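Local coordinates for protein pyruvate kinase (Pseudomonas aeruginosa, PDB 6QXL) that probably catalyses the transfer of a phosphoryl group from phosphoenolpyruvate to ADP, giving pyruvate and ATP in the last step of glycolysis, at residues Asp90-Ser95 with Val132-Glu137; Ala178-Ala183 with Arg206-Glu211; Asp311-Ser316 with Lys330-Val335; Ser349-Gln354 with Cys359-Ala364; Thr370-Pro375 with Ile396-Pro401. All blocks are in the same frame, centred on the assembly; numbering follows the deposited sequence.

Interaction 1 of 5, residues Asp90-Ser95 with Val132-Glu137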
# COMPACT_ATOMS: atom_id res chain seq x y z
N ASP A 90 44.82 -22.15 27.67
CA ASP A 90 45.24 -21.92 29.04
C ASP A 90 44.09 -22.15 30.02
O ASP A 90 42.91 -22.05 29.68
CB ASP A 90 45.75 -20.49 29.26
CG ASP A 90 47.09 -20.22 28.57
OD1 ASP A 90 47.54 -21.10 27.81
OD2 ASP A 90 47.65 -19.11 28.77
N LYS A 91 44.45 -22.47 31.26
CA LYS A 91 43.50 -22.66 32.34
C LYS A 91 43.50 -21.42 33.21
O LYS A 91 44.54 -20.78 33.41
CB LYS A 91 43.86 -23.86 33.17
CG LYS A 91 43.97 -25.16 32.38
CD LYS A 91 42.67 -25.59 31.68
CE LYS A 91 42.91 -27.03 31.19
NZ LYS A 91 41.76 -27.42 30.39
N PHE A 92 42.32 -21.05 33.69
CA PHE A 92 42.18 -19.84 34.47
C PHE A 92 41.00 -19.95 35.42
O PHE A 92 40.01 -20.60 35.10
CB PHE A 92 42.04 -18.63 33.55
CG PHE A 92 42.23 -17.33 34.24
CD1 PHE A 92 43.52 -16.90 34.53
CD2 PHE A 92 41.15 -16.55 34.65
CE1 PHE A 92 43.72 -15.69 35.22
CE2 PHE A 92 41.35 -15.36 35.32
CZ PHE A 92 42.64 -14.93 35.60
N ARG A 93 41.12 -19.30 36.57
CA ARG A 93 40.13 -19.42 37.63
C ARG A 93 39.67 -18.08 38.14
O ARG A 93 40.46 -17.14 38.28
CB ARG A 93 40.72 -20.20 38.81
CG ARG A 93 40.93 -21.67 38.55
CD ARG A 93 41.50 -22.36 39.80
NE ARG A 93 42.81 -21.89 40.19
CZ ARG A 93 43.15 -21.40 41.41
NH1 ARG A 93 42.26 -21.22 42.36
NH2 ARG A 93 44.39 -21.03 41.66
N PHE A 94 38.38 -18.02 38.46
CA PHE A 94 37.77 -16.88 39.12
C PHE A 94 37.35 -17.35 40.52
O PHE A 94 36.54 -18.26 40.62
CB PHE A 94 36.56 -16.40 38.33
CG PHE A 94 36.87 -16.02 36.92
CD1 PHE A 94 37.41 -14.78 36.63
CD2 PHE A 94 36.64 -16.91 35.87
CE1 PHE A 94 37.72 -14.44 35.34
CE2 PHE A 94 36.97 -16.54 34.57
CZ PHE A 94 37.51 -15.30 34.32
N SER A 95 37.91 -16.72 41.57
CA SER A 95 37.71 -17.24 42.92
C SER A 95 37.28 -16.17 43.89
O SER A 95 37.96 -15.10 44.03
CB SER A 95 38.99 -17.92 43.48
OG SER A 95 38.77 -18.45 44.78
N VAL A 132 38.20 -11.26 25.44
CA VAL A 132 38.65 -12.56 25.93
C VAL A 132 37.42 -13.40 26.20
O VAL A 132 36.42 -12.91 26.70
CB VAL A 132 39.49 -12.38 27.21
CG1 VAL A 132 39.77 -13.73 27.87
CG2 VAL A 132 40.80 -11.69 26.88
N VAL A 133 37.49 -14.68 25.85
CA VAL A 133 36.36 -15.59 26.03
C VAL A 133 36.85 -16.87 26.69
O VAL A 133 37.89 -17.42 26.31
CB VAL A 133 35.68 -15.95 24.69
CG1 VAL A 133 34.50 -16.90 24.91
CG2 VAL A 133 35.23 -14.69 23.96
N MET A 134 36.09 -17.34 27.68
CA MET A 134 36.40 -18.57 28.38
C MET A 134 35.18 -19.44 28.51
O MET A 134 34.04 -18.95 28.45
CB MET A 134 36.93 -18.25 29.77
CG MET A 134 38.01 -17.19 29.77
SD MET A 134 38.89 -17.29 31.31
CE MET A 134 39.81 -15.74 31.27
N VAL A 135 35.42 -20.74 28.70
CA VAL A 135 34.35 -21.69 28.97
C VAL A 135 34.59 -22.31 30.35
O VAL A 135 35.72 -22.63 30.71
CB VAL A 135 34.24 -22.76 27.86
CG1 VAL A 135 35.54 -23.55 27.71
CG2 VAL A 135 33.05 -23.69 28.13
N VAL A 136 33.50 -22.49 31.11
CA VAL A 136 33.58 -23.05 32.45
C VAL A 136 33.72 -24.57 32.35
O VAL A 136 32.86 -25.25 31.78
CB VAL A 136 32.33 -22.70 33.27
CG1 VAL A 136 32.35 -23.35 34.65
CG2 VAL A 136 32.19 -21.19 33.41
N GLU A 137 34.82 -25.10 32.87
CA GLU A 137 35.08 -26.56 32.86
C GLU A 137 34.65 -27.24 34.16
O GLU A 137 34.23 -28.40 34.13
CB GLU A 137 36.57 -26.83 32.64
CG GLU A 137 37.06 -26.69 31.17
CD GLU A 137 38.49 -27.14 30.99
OE1 GLU A 137 39.27 -27.07 31.97
OE2 GLU A 137 38.87 -27.48 29.85

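Interaction 2 of 5, residues Ala178-Ala183 with Arg206-Glu211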
# COMPACT_ATOMS: atom_id res chain seq x y z
N ALA A 178 24.38 6.64 45.23
CA ALA A 178 25.23 7.81 45.45
C ALA A 178 25.35 8.66 44.20
O ALA A 178 25.29 9.88 44.28
CB ALA A 178 26.61 7.38 45.94
N ASP A 179 25.52 8.01 43.05
CA ASP A 179 25.65 8.72 41.78
C ASP A 179 24.34 9.40 41.37
O ASP A 179 24.37 10.45 40.74
CB ASP A 179 26.14 7.79 40.68
CG ASP A 179 27.56 7.26 40.92
OD1 ASP A 179 28.39 8.02 41.48
OD2 ASP A 179 27.84 6.10 40.49
N ILE A 180 23.20 8.82 41.73
CA ILE A 180 21.92 9.47 41.48
C ILE A 180 21.88 10.82 42.20
O ILE A 180 21.47 11.84 41.63
CB ILE A 180 20.72 8.58 41.86
CG1 ILE A 180 20.55 7.48 40.80
CG2 ILE A 180 19.45 9.39 41.91
CD1 ILE A 180 19.53 6.40 41.13
N LYS A 181 22.31 10.83 43.45
CA LYS A 181 22.40 12.07 44.23
C LYS A 181 23.38 13.04 43.60
O LYS A 181 23.10 14.23 43.49
CB LYS A 181 22.77 11.80 45.68
CG LYS A 181 21.63 11.09 46.42
CD LYS A 181 21.99 10.58 47.80
CE LYS A 181 20.89 9.65 48.28
NZ LYS A 181 20.72 9.57 49.77
N LEU A 182 24.50 12.53 43.16
CA LEU A 182 25.48 13.36 42.48
C LEU A 182 24.89 13.98 41.21
O LEU A 182 25.12 15.15 40.93
CB LEU A 182 26.74 12.56 42.15
CG LEU A 182 27.78 13.27 41.32
CD1 LEU A 182 28.22 14.58 41.96
CD2 LEU A 182 28.99 12.41 41.07
N ALA A 183 24.12 13.19 40.46
CA ALA A 183 23.51 13.68 39.23
C ALA A 183 22.51 14.79 39.53
O ALA A 183 22.54 15.85 38.88
CB ALA A 183 22.83 12.55 38.48
N ARG A 206 13.60 6.26 39.15
CA ARG A 206 12.87 7.52 39.09
C ARG A 206 12.52 8.03 40.49
O ARG A 206 12.63 9.22 40.76
CB ARG A 206 11.60 7.37 38.25
CG ARG A 206 11.06 8.72 37.75
CD ARG A 206 9.83 8.53 36.88
NE ARG A 206 10.11 8.03 35.53
CZ ARG A 206 10.60 8.76 34.52
NH1 ARG A 206 10.92 10.04 34.69
NH2 ARG A 206 10.78 8.22 33.33
N ARG A 207 12.11 7.11 41.36
CA ARG A 207 11.82 7.43 42.76
C ARG A 207 13.04 8.07 43.41
O ARG A 207 12.96 9.20 43.90
CB ARG A 207 11.44 6.15 43.50
CG ARG A 207 10.60 6.30 44.74
CD ARG A 207 9.64 5.11 44.96
NE ARG A 207 10.16 3.76 44.70
CZ ARG A 207 9.67 2.88 43.79
NH1 ARG A 207 8.59 3.14 43.05
NH2 ARG A 207 10.17 1.66 43.71
N LEU A 208 14.18 7.39 43.33
CA LEU A 208 15.41 7.88 43.94
C LEU A 208 15.82 9.23 43.38
O LEU A 208 16.32 10.09 44.10
CB LEU A 208 16.53 6.88 43.80
CG LEU A 208 16.26 5.50 44.45
CD1 LEU A 208 17.38 4.52 44.10
CD2 LEU A 208 16.09 5.65 45.96
N LEU A 209 15.62 9.43 42.08
CA LEU A 209 16.02 10.68 41.46
C LEU A 209 15.13 11.83 41.94
O LEU A 209 15.63 12.93 42.23
CB LEU A 209 16.03 10.57 39.94
CG LEU A 209 16.55 11.85 39.25
CD1 LEU A 209 18.07 11.94 39.39
CD2 LEU A 209 16.14 11.96 37.78
N THR A 210 13.82 11.61 41.98
CA THR A 210 12.91 12.65 42.47
C THR A 210 13.15 12.92 43.96
O THR A 210 13.24 14.08 44.36
CB THR A 210 11.43 12.31 42.23
OG1 THR A 210 11.18 10.99 42.61
CG2 THR A 210 11.12 12.43 40.71
N GLU A 211 13.29 11.87 44.75
CA GLU A 211 13.67 12.00 46.18
C GLU A 211 14.90 12.88 46.38
O GLU A 211 14.96 13.64 47.31
CB GLU A 211 13.87 10.63 46.85
CG GLU A 211 12.54 9.93 47.20
CD GLU A 211 12.69 8.49 47.71
OE1 GLU A 211 11.74 7.68 47.57
OE2 GLU A 211 13.79 8.12 48.17

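Interaction 3 of 5, residues Asp311-Ser316 with Lys330-Val335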
# COMPACT_ATOMS: atom_id res chain seq x y z
N ASP A 311 17.36 8.97 17.10
CA ASP A 311 17.48 10.37 17.47
C ASP A 311 18.93 10.79 17.52
O ASP A 311 19.29 11.88 17.07
CB ASP A 311 16.88 10.68 18.82
CG ASP A 311 15.38 10.80 18.79
OD1 ASP A 311 14.63 9.78 18.77
OD2 ASP A 311 14.96 11.99 18.89
N ALA A 312 19.76 9.92 18.09
CA ALA A 312 21.16 10.25 18.27
C ALA A 312 22.04 9.03 18.09
O ALA A 312 21.61 7.90 18.28
CB ALA A 312 21.38 10.85 19.65
N VAL A 313 23.29 9.32 17.77
CA VAL A 313 24.34 8.33 17.69
C VAL A 313 25.39 8.74 18.71
O VAL A 313 25.55 9.92 19.00
CB VAL A 313 24.94 8.28 16.29
CG1 VAL A 313 23.95 7.60 15.35
CG2 VAL A 313 25.27 9.65 15.76
N MET A 314 26.09 7.75 19.26
CA MET A 314 26.98 7.96 20.40
C MET A 314 28.42 7.54 20.07
O MET A 314 28.66 6.64 19.26
CB MET A 314 26.49 7.16 21.60
CG MET A 314 27.15 7.49 22.92
SD MET A 314 26.18 6.88 24.34
CE MET A 314 27.23 5.53 24.90
N LEU A 315 29.36 8.24 20.71
CA LEU A 315 30.77 7.87 20.74
C LEU A 315 31.13 7.53 22.18
O LEU A 315 30.71 8.23 23.10
CB LEU A 315 31.64 9.02 20.27
CG LEU A 315 31.45 9.45 18.83
CD1 LEU A 315 32.22 10.75 18.53
CD2 LEU A 315 31.87 8.35 17.89
N SER A 316 31.93 6.47 22.38
CA SER A 316 32.42 6.18 23.73
C SER A 316 33.93 6.34 23.89
O SER A 316 34.38 7.38 24.36
CB SER A 316 31.97 4.81 24.17
OG SER A 316 30.58 4.78 24.15
N LYS A 330 33.57 15.19 14.06
CA LYS A 330 33.42 15.78 12.73
C LYS A 330 32.97 14.76 11.70
O LYS A 330 32.05 15.01 10.92
CB LYS A 330 34.71 16.46 12.27
CG LYS A 330 35.02 17.73 13.02
CD LYS A 330 36.13 18.54 12.34
CE LYS A 330 36.53 19.74 13.18
NZ LYS A 330 37.89 20.25 12.80
N ALA A 331 33.60 13.58 11.72
CA ALA A 331 33.28 12.54 10.75
C ALA A 331 31.83 12.05 10.95
O ALA A 331 31.07 11.94 9.99
CB ALA A 331 34.24 11.38 10.87
N MET A 332 31.48 11.79 12.20
CA MET A 332 30.14 11.33 12.51
C MET A 332 29.10 12.34 12.03
O MET A 332 28.11 11.97 11.40
CB MET A 332 30.05 11.07 14.01
CG MET A 332 28.72 10.59 14.49
SD MET A 332 28.82 9.93 16.14
CE MET A 332 28.98 8.18 15.78
N ALA A 333 29.35 13.62 12.29
CA ALA A 333 28.43 14.68 11.87
C ALA A 333 28.27 14.73 10.35
O ALA A 333 27.18 14.96 9.85
CB ALA A 333 28.91 16.03 12.41
N ARG A 334 29.36 14.51 9.63
CA ARG A 334 29.32 14.58 8.18
C ARG A 334 28.51 13.40 7.61
O ARG A 334 27.74 13.57 6.66
CB ARG A 334 30.75 14.54 7.65
CG ARG A 334 30.96 15.26 6.31
CD ARG A 334 32.03 14.61 5.39
NE ARG A 334 33.23 14.18 6.15
CZ ARG A 334 33.68 12.93 6.33
NH1 ARG A 334 33.06 11.88 5.78
NH2 ARG A 334 34.75 12.72 7.12
N VAL A 335 28.65 12.23 8.21
CA VAL A 335 27.94 11.06 7.74
C VAL A 335 26.44 11.22 7.99
O VAL A 335 25.63 10.85 7.13
CB VAL A 335 28.50 9.78 8.38
CG1 VAL A 335 27.66 8.56 8.00
CG2 VAL A 335 29.93 9.57 7.94

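Interaction 4 of 5, residues Ser349-Gln354 with Cys359-Ala364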
# COMPACT_ATOMS: atom_id res chain seq x y z
N SER A 349 4.28 8.32 6.80
CA SER A 349 2.90 7.85 6.70
C SER A 349 1.93 8.59 7.67
O SER A 349 0.72 8.43 7.59
CB SER A 349 2.83 6.35 6.96
OG SER A 349 3.15 6.05 8.33
N HIS A 350 2.49 9.38 8.60
CA HIS A 350 1.73 10.26 9.48
C HIS A 350 0.74 9.57 10.41
O HIS A 350 -0.30 10.13 10.77
CB HIS A 350 1.08 11.43 8.74
CG HIS A 350 2.07 12.35 8.10
ND1 HIS A 350 2.75 13.37 8.75
CD2 HIS A 350 2.55 12.34 6.84
CE1 HIS A 350 3.57 13.94 7.91
NE2 HIS A 350 3.47 13.36 6.73
N ARG A 351 1.09 8.33 10.79
CA ARG A 351 0.28 7.52 11.68
C ARG A 351 -1.18 7.37 11.22
O ARG A 351 -2.09 7.30 12.05
CB ARG A 351 0.39 8.07 13.11
CG ARG A 351 1.83 8.07 13.63
CD ARG A 351 1.94 8.61 15.04
NE ARG A 351 3.24 8.31 15.65
CZ ARG A 351 3.60 8.65 16.88
NH1 ARG A 351 2.75 9.34 17.67
NH2 ARG A 351 4.79 8.31 17.36
N LEU A 352 -1.38 7.30 9.90
CA LEU A 352 -2.71 7.09 9.32
C LEU A 352 -3.37 5.85 9.86
O LEU A 352 -2.71 4.81 10.06
CB LEU A 352 -2.67 7.01 7.79
CG LEU A 352 -3.23 8.20 7.02
CD1 LEU A 352 -2.57 9.53 7.34
CD2 LEU A 352 -3.08 7.93 5.53
N GLY A 353 -4.67 5.96 10.14
CA GLY A 353 -5.45 4.87 10.70
C GLY A 353 -5.36 4.72 12.20
O GLY A 353 -6.13 3.96 12.76
N GLN A 354 -4.44 5.42 12.87
CA GLN A 354 -4.25 5.25 14.30
C GLN A 354 -5.16 6.16 15.12
O GLN A 354 -5.84 7.03 14.57
CB GLN A 354 -2.78 5.45 14.67
CG GLN A 354 -1.87 4.36 14.11
CD GLN A 354 -0.41 4.62 14.42
OE1 GLN A 354 -0.06 5.14 15.48
NE2 GLN A 354 0.45 4.30 13.46
N CYS A 359 -4.82 16.01 23.24
CA CYS A 359 -5.01 17.17 22.41
C CYS A 359 -3.67 17.76 21.93
O CYS A 359 -3.55 18.16 20.77
CB CYS A 359 -5.80 18.23 23.19
SG CYS A 359 -5.82 19.91 22.48
N ASP A 360 -2.70 17.85 22.84
CA ASP A 360 -1.40 18.44 22.45
C ASP A 360 -0.66 17.51 21.49
O ASP A 360 -0.04 18.00 20.53
CB ASP A 360 -0.54 18.84 23.66
CG ASP A 360 -0.43 17.74 24.72
OD1 ASP A 360 -1.01 16.62 24.54
OD2 ASP A 360 0.26 18.05 25.73
N GLU A 361 -0.79 16.19 21.72
CA GLU A 361 -0.34 15.20 20.74
C GLU A 361 -0.93 15.52 19.36
O GLU A 361 -0.20 15.55 18.37
CB GLU A 361 -0.73 13.78 21.19
CG GLU A 361 0.06 12.64 20.53
CD GLU A 361 -0.38 11.27 20.93
OE1 GLU A 361 -0.90 11.12 22.06
OE2 GLU A 361 -0.13 10.33 20.12
N SER A 362 -2.22 15.81 19.32
CA SER A 362 -2.91 16.07 18.05
C SER A 362 -2.39 17.28 17.29
O SER A 362 -2.26 17.22 16.06
CB SER A 362 -4.41 16.21 18.25
OG SER A 362 -4.97 14.93 18.50
N ILE A 363 -2.08 18.34 18.01
CA ILE A 363 -1.56 19.54 17.36
C ILE A 363 -0.16 19.28 16.83
O ILE A 363 0.20 19.77 15.75
CB ILE A 363 -1.52 20.75 18.33
CG1 ILE A 363 -2.93 21.11 18.82
CG2 ILE A 363 -0.89 21.96 17.66
CD1 ILE A 363 -3.78 21.81 17.76
N ALA A 364 0.64 18.54 17.59
CA ALA A 364 1.98 18.19 17.10
C ALA A 364 1.88 17.39 15.80
O ALA A 364 2.49 17.77 14.79
CB ALA A 364 2.74 17.40 18.14

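Interaction 5 of 5, residues Thr370-Pro375 with Ile396-Pro401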
# COMPACT_ATOMS: atom_id res chain seq x y z
N THR A 370 0.96 19.01 8.23
CA THR A 370 0.86 20.23 7.46
C THR A 370 2.19 20.60 6.83
O THR A 370 2.27 20.92 5.64
CB THR A 370 0.33 21.38 8.32
OG1 THR A 370 -0.94 21.01 8.84
CG2 THR A 370 0.18 22.64 7.51
N ALA A 371 3.26 20.56 7.62
CA ALA A 371 4.59 20.95 7.15
C ALA A 371 5.10 20.04 6.04
O ALA A 371 5.69 20.50 5.07
CB ALA A 371 5.58 21.00 8.29
N ASN A 372 4.85 18.74 6.18
CA ASN A 372 5.29 17.80 5.16
C ASN A 372 4.56 17.94 3.84
O ASN A 372 5.03 17.42 2.86
CB ASN A 372 5.19 16.34 5.65
CG ASN A 372 6.43 15.91 6.44
OD1 ASN A 372 7.32 16.70 6.74
ND2 ASN A 372 6.47 14.66 6.77
N HIS A 373 3.41 18.62 3.81
CA HIS A 373 2.65 18.76 2.56
C HIS A 373 2.57 20.15 1.98
O HIS A 373 2.34 20.27 0.79
CB HIS A 373 1.27 18.17 2.74
CG HIS A 373 1.27 16.69 2.98
ND1 HIS A 373 1.38 16.16 4.25
CD2 HIS A 373 1.23 15.64 2.13
CE1 HIS A 373 1.37 14.84 4.16
NE2 HIS A 373 1.32 14.50 2.89
N PHE A 374 2.75 21.20 2.78
CA PHE A 374 2.77 22.57 2.28
C PHE A 374 4.25 23.00 2.26
O PHE A 374 4.77 23.45 3.27
CB PHE A 374 1.86 23.47 3.15
CG PHE A 374 1.72 24.94 2.67
CD1 PHE A 374 1.72 25.30 1.32
CD2 PHE A 374 1.53 25.97 3.61
CE1 PHE A 374 1.55 26.63 0.93
CE2 PHE A 374 1.36 27.29 3.22
CZ PHE A 374 1.37 27.62 1.88
N PRO A 375 4.92 22.86 1.12
CA PRO A 375 6.38 23.04 1.10
C PRO A 375 6.84 24.48 1.31
O PRO A 375 8.01 24.72 1.62
CB PRO A 375 6.75 22.57 -0.29
CG PRO A 375 5.59 23.01 -1.12
CD PRO A 375 4.37 22.80 -0.25
N ILE A 396 7.93 12.15 14.07
CA ILE A 396 7.43 11.99 12.72
C ILE A 396 8.53 12.30 11.73
O ILE A 396 9.20 13.31 11.85
CB ILE A 396 6.23 12.95 12.49
CG1 ILE A 396 5.12 12.67 13.49
CG2 ILE A 396 5.70 12.83 11.09
CD1 ILE A 396 4.63 11.26 13.46
N ARG A 397 8.70 11.43 10.74
CA ARG A 397 9.73 11.66 9.75
C ARG A 397 9.46 12.95 9.04
O ARG A 397 8.34 13.18 8.59
CB ARG A 397 9.80 10.53 8.74
CG ARG A 397 10.39 9.23 9.26
CD ARG A 397 10.16 8.11 8.25
NE ARG A 397 11.40 7.34 8.03
CZ ARG A 397 11.75 6.28 8.72
NH1 ARG A 397 10.97 5.79 9.69
NH2 ARG A 397 12.90 5.71 8.47
N SER A 398 10.48 13.79 8.93
CA SER A 398 10.38 15.04 8.21
C SER A 398 11.76 15.61 7.99
O SER A 398 12.72 15.19 8.62
CB SER A 398 9.54 16.05 9.02
OG SER A 398 9.52 17.33 8.41
N SER A 399 11.87 16.59 7.11
CA SER A 399 13.09 17.40 7.05
C SER A 399 12.88 18.88 7.45
O SER A 399 13.79 19.68 7.31
CB SER A 399 13.69 17.30 5.65
OG SER A 399 12.78 17.78 4.71
N VAL A 400 11.70 19.22 7.96
CA VAL A 400 11.42 20.59 8.36
C VAL A 400 12.06 20.89 9.72
O VAL A 400 11.91 20.08 10.64
CB VAL A 400 9.90 20.86 8.43
CG1 VAL A 400 9.25 20.23 9.68
CG2 VAL A 400 9.64 22.36 8.44
N PRO A 401 12.75 22.02 9.87
CA PRO A 401 13.32 22.37 11.18
C PRO A 401 12.27 22.63 12.25
O PRO A 401 11.33 23.38 12.01
CB PRO A 401 14.09 23.64 10.90
CG PRO A 401 14.35 23.65 9.43
CD PRO A 401 13.22 22.93 8.80
O HOH W 1 9.88 17.51 5.02

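Interaction 1 of 5, residues Asp90-Ser95 with Val132-Glu137
Phe92 and Met134 bring the two strands closest, with CA atoms 8.5 Å apart, where strand 91-95 and strand 132-137 pass almost perpendicular (80°) with their axes 8.9 Å apart. The two strands are not paired. Strand 143-148 lies between them in the mixed sheet, and the sheet curls enough to bring their side chains together. This sheet makes up the small beta domain inserted in the catalytic barrel of pyruvate kinases, the B domain.

Met134 carries the buried half. Its chain runs extended beyond CG and puts the methyl end against two rings. Met134 CE lies 3.7 Å from Phe92 CD2 and 3.8 Å from Phe94 CZ. The sulfur meets each ring obliquely, in two Met-aromatic contacts. Met134 SD is 4.9 Å from the Phe94 ring centroid and 5.2 Å from that of Phe92. The edge of the Phe92 ring, at CD2, also rests on one face of Phe94, near its rim. Leu125 and Leu127 cover Phe94 further.

Lys91 and Glu137 make the polar half of the contact, separate from the Met134 cluster. The lysine chain bends at chi2 (-61°) and crosses the glutamate at about a right angle. Lys91 NZ sits 3.0 Å from Glu137 OE1, on its syn lone pair, and 2.9 Å from Glu137 OE2 in a weak bond. Glu137 OE2 also pairs with Arg147. The carboxylate is thus shared by two cations, which should help keep it ionised.

Interaction 2 of 5, residues Ala178-Ala183 with Arg206-Glu211
Ile180 packs against Leu208 and Leu209, joining two outer helices of the (beta/alpha)8 barrel, the TIM-barrel fold of the catalytic domain. Helix 174-185 precedes barrel strand 190-193 and helix 199-211 follows it, so the contact links neighbouring helices of the outer layer. The backbones come close, with the CA atoms of Ile180 and Leu209 6.0 Å apart.

The contacts between side chains are all apolar. Both branches of Ile180 take part, each with the side chain of a different leucine. Its CG1 arm lies anti to the carbonyl carbon (chi1 -75°) and carries CD1 out to Leu208. There Ile180 CD1 meets Leu208 CB at 4.0 Å, and the two side chains cross at about a right angle. The other branch, CG2, touches Leu209 CD1 at 3.8 Å. Leu209 does not aim its CB at Ile180. Its CG stands anti to the backbone N (chi1 -175°), and the bend beyond it returns CD1 to the isoleucine.

Side chain also meets backbone. Ile180 CG2 lies 3.9 Å from Leu208 O, so the methyl group rests on the helix itself as well as on its side chains.

No hydrogen bond joins the two segments. Charged groups find partners at the margins instead: Asp179 pairs with Lys175, and Arg206 with Asp242. Leu208 also reaches Leu172, and Ala183 reaches Leu188, which extend the apolar layer beyond the two helices. The tightest approach is that of Ile180 CG2 to Leu209 CA, 3.7 Å.

Interaction 3 of 5, residues Asp311-Ser316 with Lys330-Val335
Val313, Leu315 and Met332 join the eighth and last strand of the TIM barrel to helix 325-340, which packs on its outer side. Strand 312-315 and the 330-335 turns of this helix run nearly antiparallel, at 159°, with axes 10.4 Å apart. This is the usual relation of a barrel strand to a helix that returns along its outside.

Met332 spans the gap. Its CG stands anti to the backbone N (chi1 180°), which sends the chain straight off the helix toward the strand. A bend at chi3 (-97°) then turns the methyl group across the strand, toward its backbone and Leu315. Met332 slides past both Val313 and Leu315, running opposite to each. Val313 CG2 touches Met332 SD at 3.6 Å and Met332 CG at 3.8 Å. Leu315 CD2 meets Met332 CE, also at 3.6 Å, while Leu315 CG lies 3.8 Å from Met332 SD. The methyl group further rests near the strand backbone, with Met332 CE 3.8 Å from Met314 O. Met284, Met285 and Val302 pack round Met332 as well.

Met314, between the two contact residues, points its CB the other way, toward the inside of the barrel. Its side chain comes within about 4 Å of the bound malonate. At the outer face of the helix, Arg334 pairs with Asp257 of the second subunit.

The side-chain contacts are apolar and buried, and no hydrogen bond crosses. A flexible thioether lies against two branched side chains, and helix and strand probably hold here by dispersion and close fit, behind the malonate site.

Interaction 4 of 5, residues Ser349-Gln354 with Cys359-Ala364
Arg351 CG lies anti to its carbonyl carbon (chi1 -59°) and Glu361 CG anti to its backbone N (chi1 -160°), which sends the two side chains toward each other from a loop and a helix. The arginine stays extended to NE, and the glutamate is extended beyond CG. The two chains cross at about a right angle. Arg351 NH1 and Glu361 OE2 end 3.9 Å apart, a long salt bridge without a hydrogen bond. The oxygen lies at the edge of the guanidinium, near its plane, but the carboxylate plane is turned 86° against it.

The loop is shaped by its backbone. His350 and Arg351 both adopt left-handed helical conformations. A type II beta turn follows from Arg351 to Gln354, closed by Gln354 N to Arg351 O at 3.1 Å. Gly353 takes the third position of this turn with positive phi. The turn lies in the link to the first helix of the C-terminal alpha/beta domain, helix 359-373. Near the start of that helix Glu361 N donates to Asp360 OD1 at 2.9 Å, and Asp360 also pairs with Arg358.

Glu361 also packs on Ile392. Arg351 NH2 donates to Asn275 OD1, so the guanidinium has a closer partner than the glutamate, and the long ion pair is probably a mainly electrostatic attraction. The loop also meets the third subunit: His350 O bonds to Tyr369 OH and Gly353 N to His373 NE2, both of that subunit.

Interaction 5 of 5, residues Thr370-Pro375 with Ile396-Pro401
Asn372, on the segment that carries part of helix 359-373, holds the loop 396-401 through both ends of its amide. Asn372 ND2 donates to Arg397 O at 3.0 Å. The bond is fairly straight (161°), and the acceptor lies close to the amide plane. Asn372 OD1 accepts from Ser398 OG at 2.8 Å, with the hydroxyl in the carbonyl plane. Water 1 gives this oxygen a second proton at 3.2 Å. The water in turn accepts from Ser399 N at 3.0 Å, so it bridges helix and loop.

Ser398 OG works in both directions. Its hydroxyl stands anti to the backbone N (chi1 175°), turned forward along the chain. There it accepts from Val400 N at 2.9 Å in an almost linear bond (174°). This is an ST turn, and it fixes the loop just before strand 402-406 of the alpha/beta domain. Tyr309 OH bonds to Ser398 N, and Val400 O is met by Arg5 NH2. Arg397 sends its side chain elsewhere, with NE bonded to Thr344 O.

One apolar touch completes the contact: Ala371 CB lies 4.0 Å from Val400 CG1. Ile380 of the neighbouring strand packs on both residues.

The amide orientation is set by chemistry. Its NH2 faces a backbone carbonyl, while its oxygen faces a hydroxyl whose proton is directed to it. The two bonds therefore fix the rotation of the Asn372 amide and tie this segment to the loop.

How the interactions relate
The contacts follow one another along the chain. Interaction 1 lies in the outlying beta domain, its centre 54 Å from that of interaction 4. Interactions 2 and 3 belong to the barrel, with centres 29 Å apart. Interaction 3 is backed onto the active site: the side chain of Met314 is about 8 Å from the magnesium ion held by Glu223 and Asp250. Interactions 4 and 5 share helix 359-373, and both touch the third subunit. They meet where His350 CE1 lies 3.2 Å from Asn372 ND2 and Ile396 packs on His350 and Arg351. Glu361 of interaction 4 is about 10 Å from the bound glucose 6-phosphate.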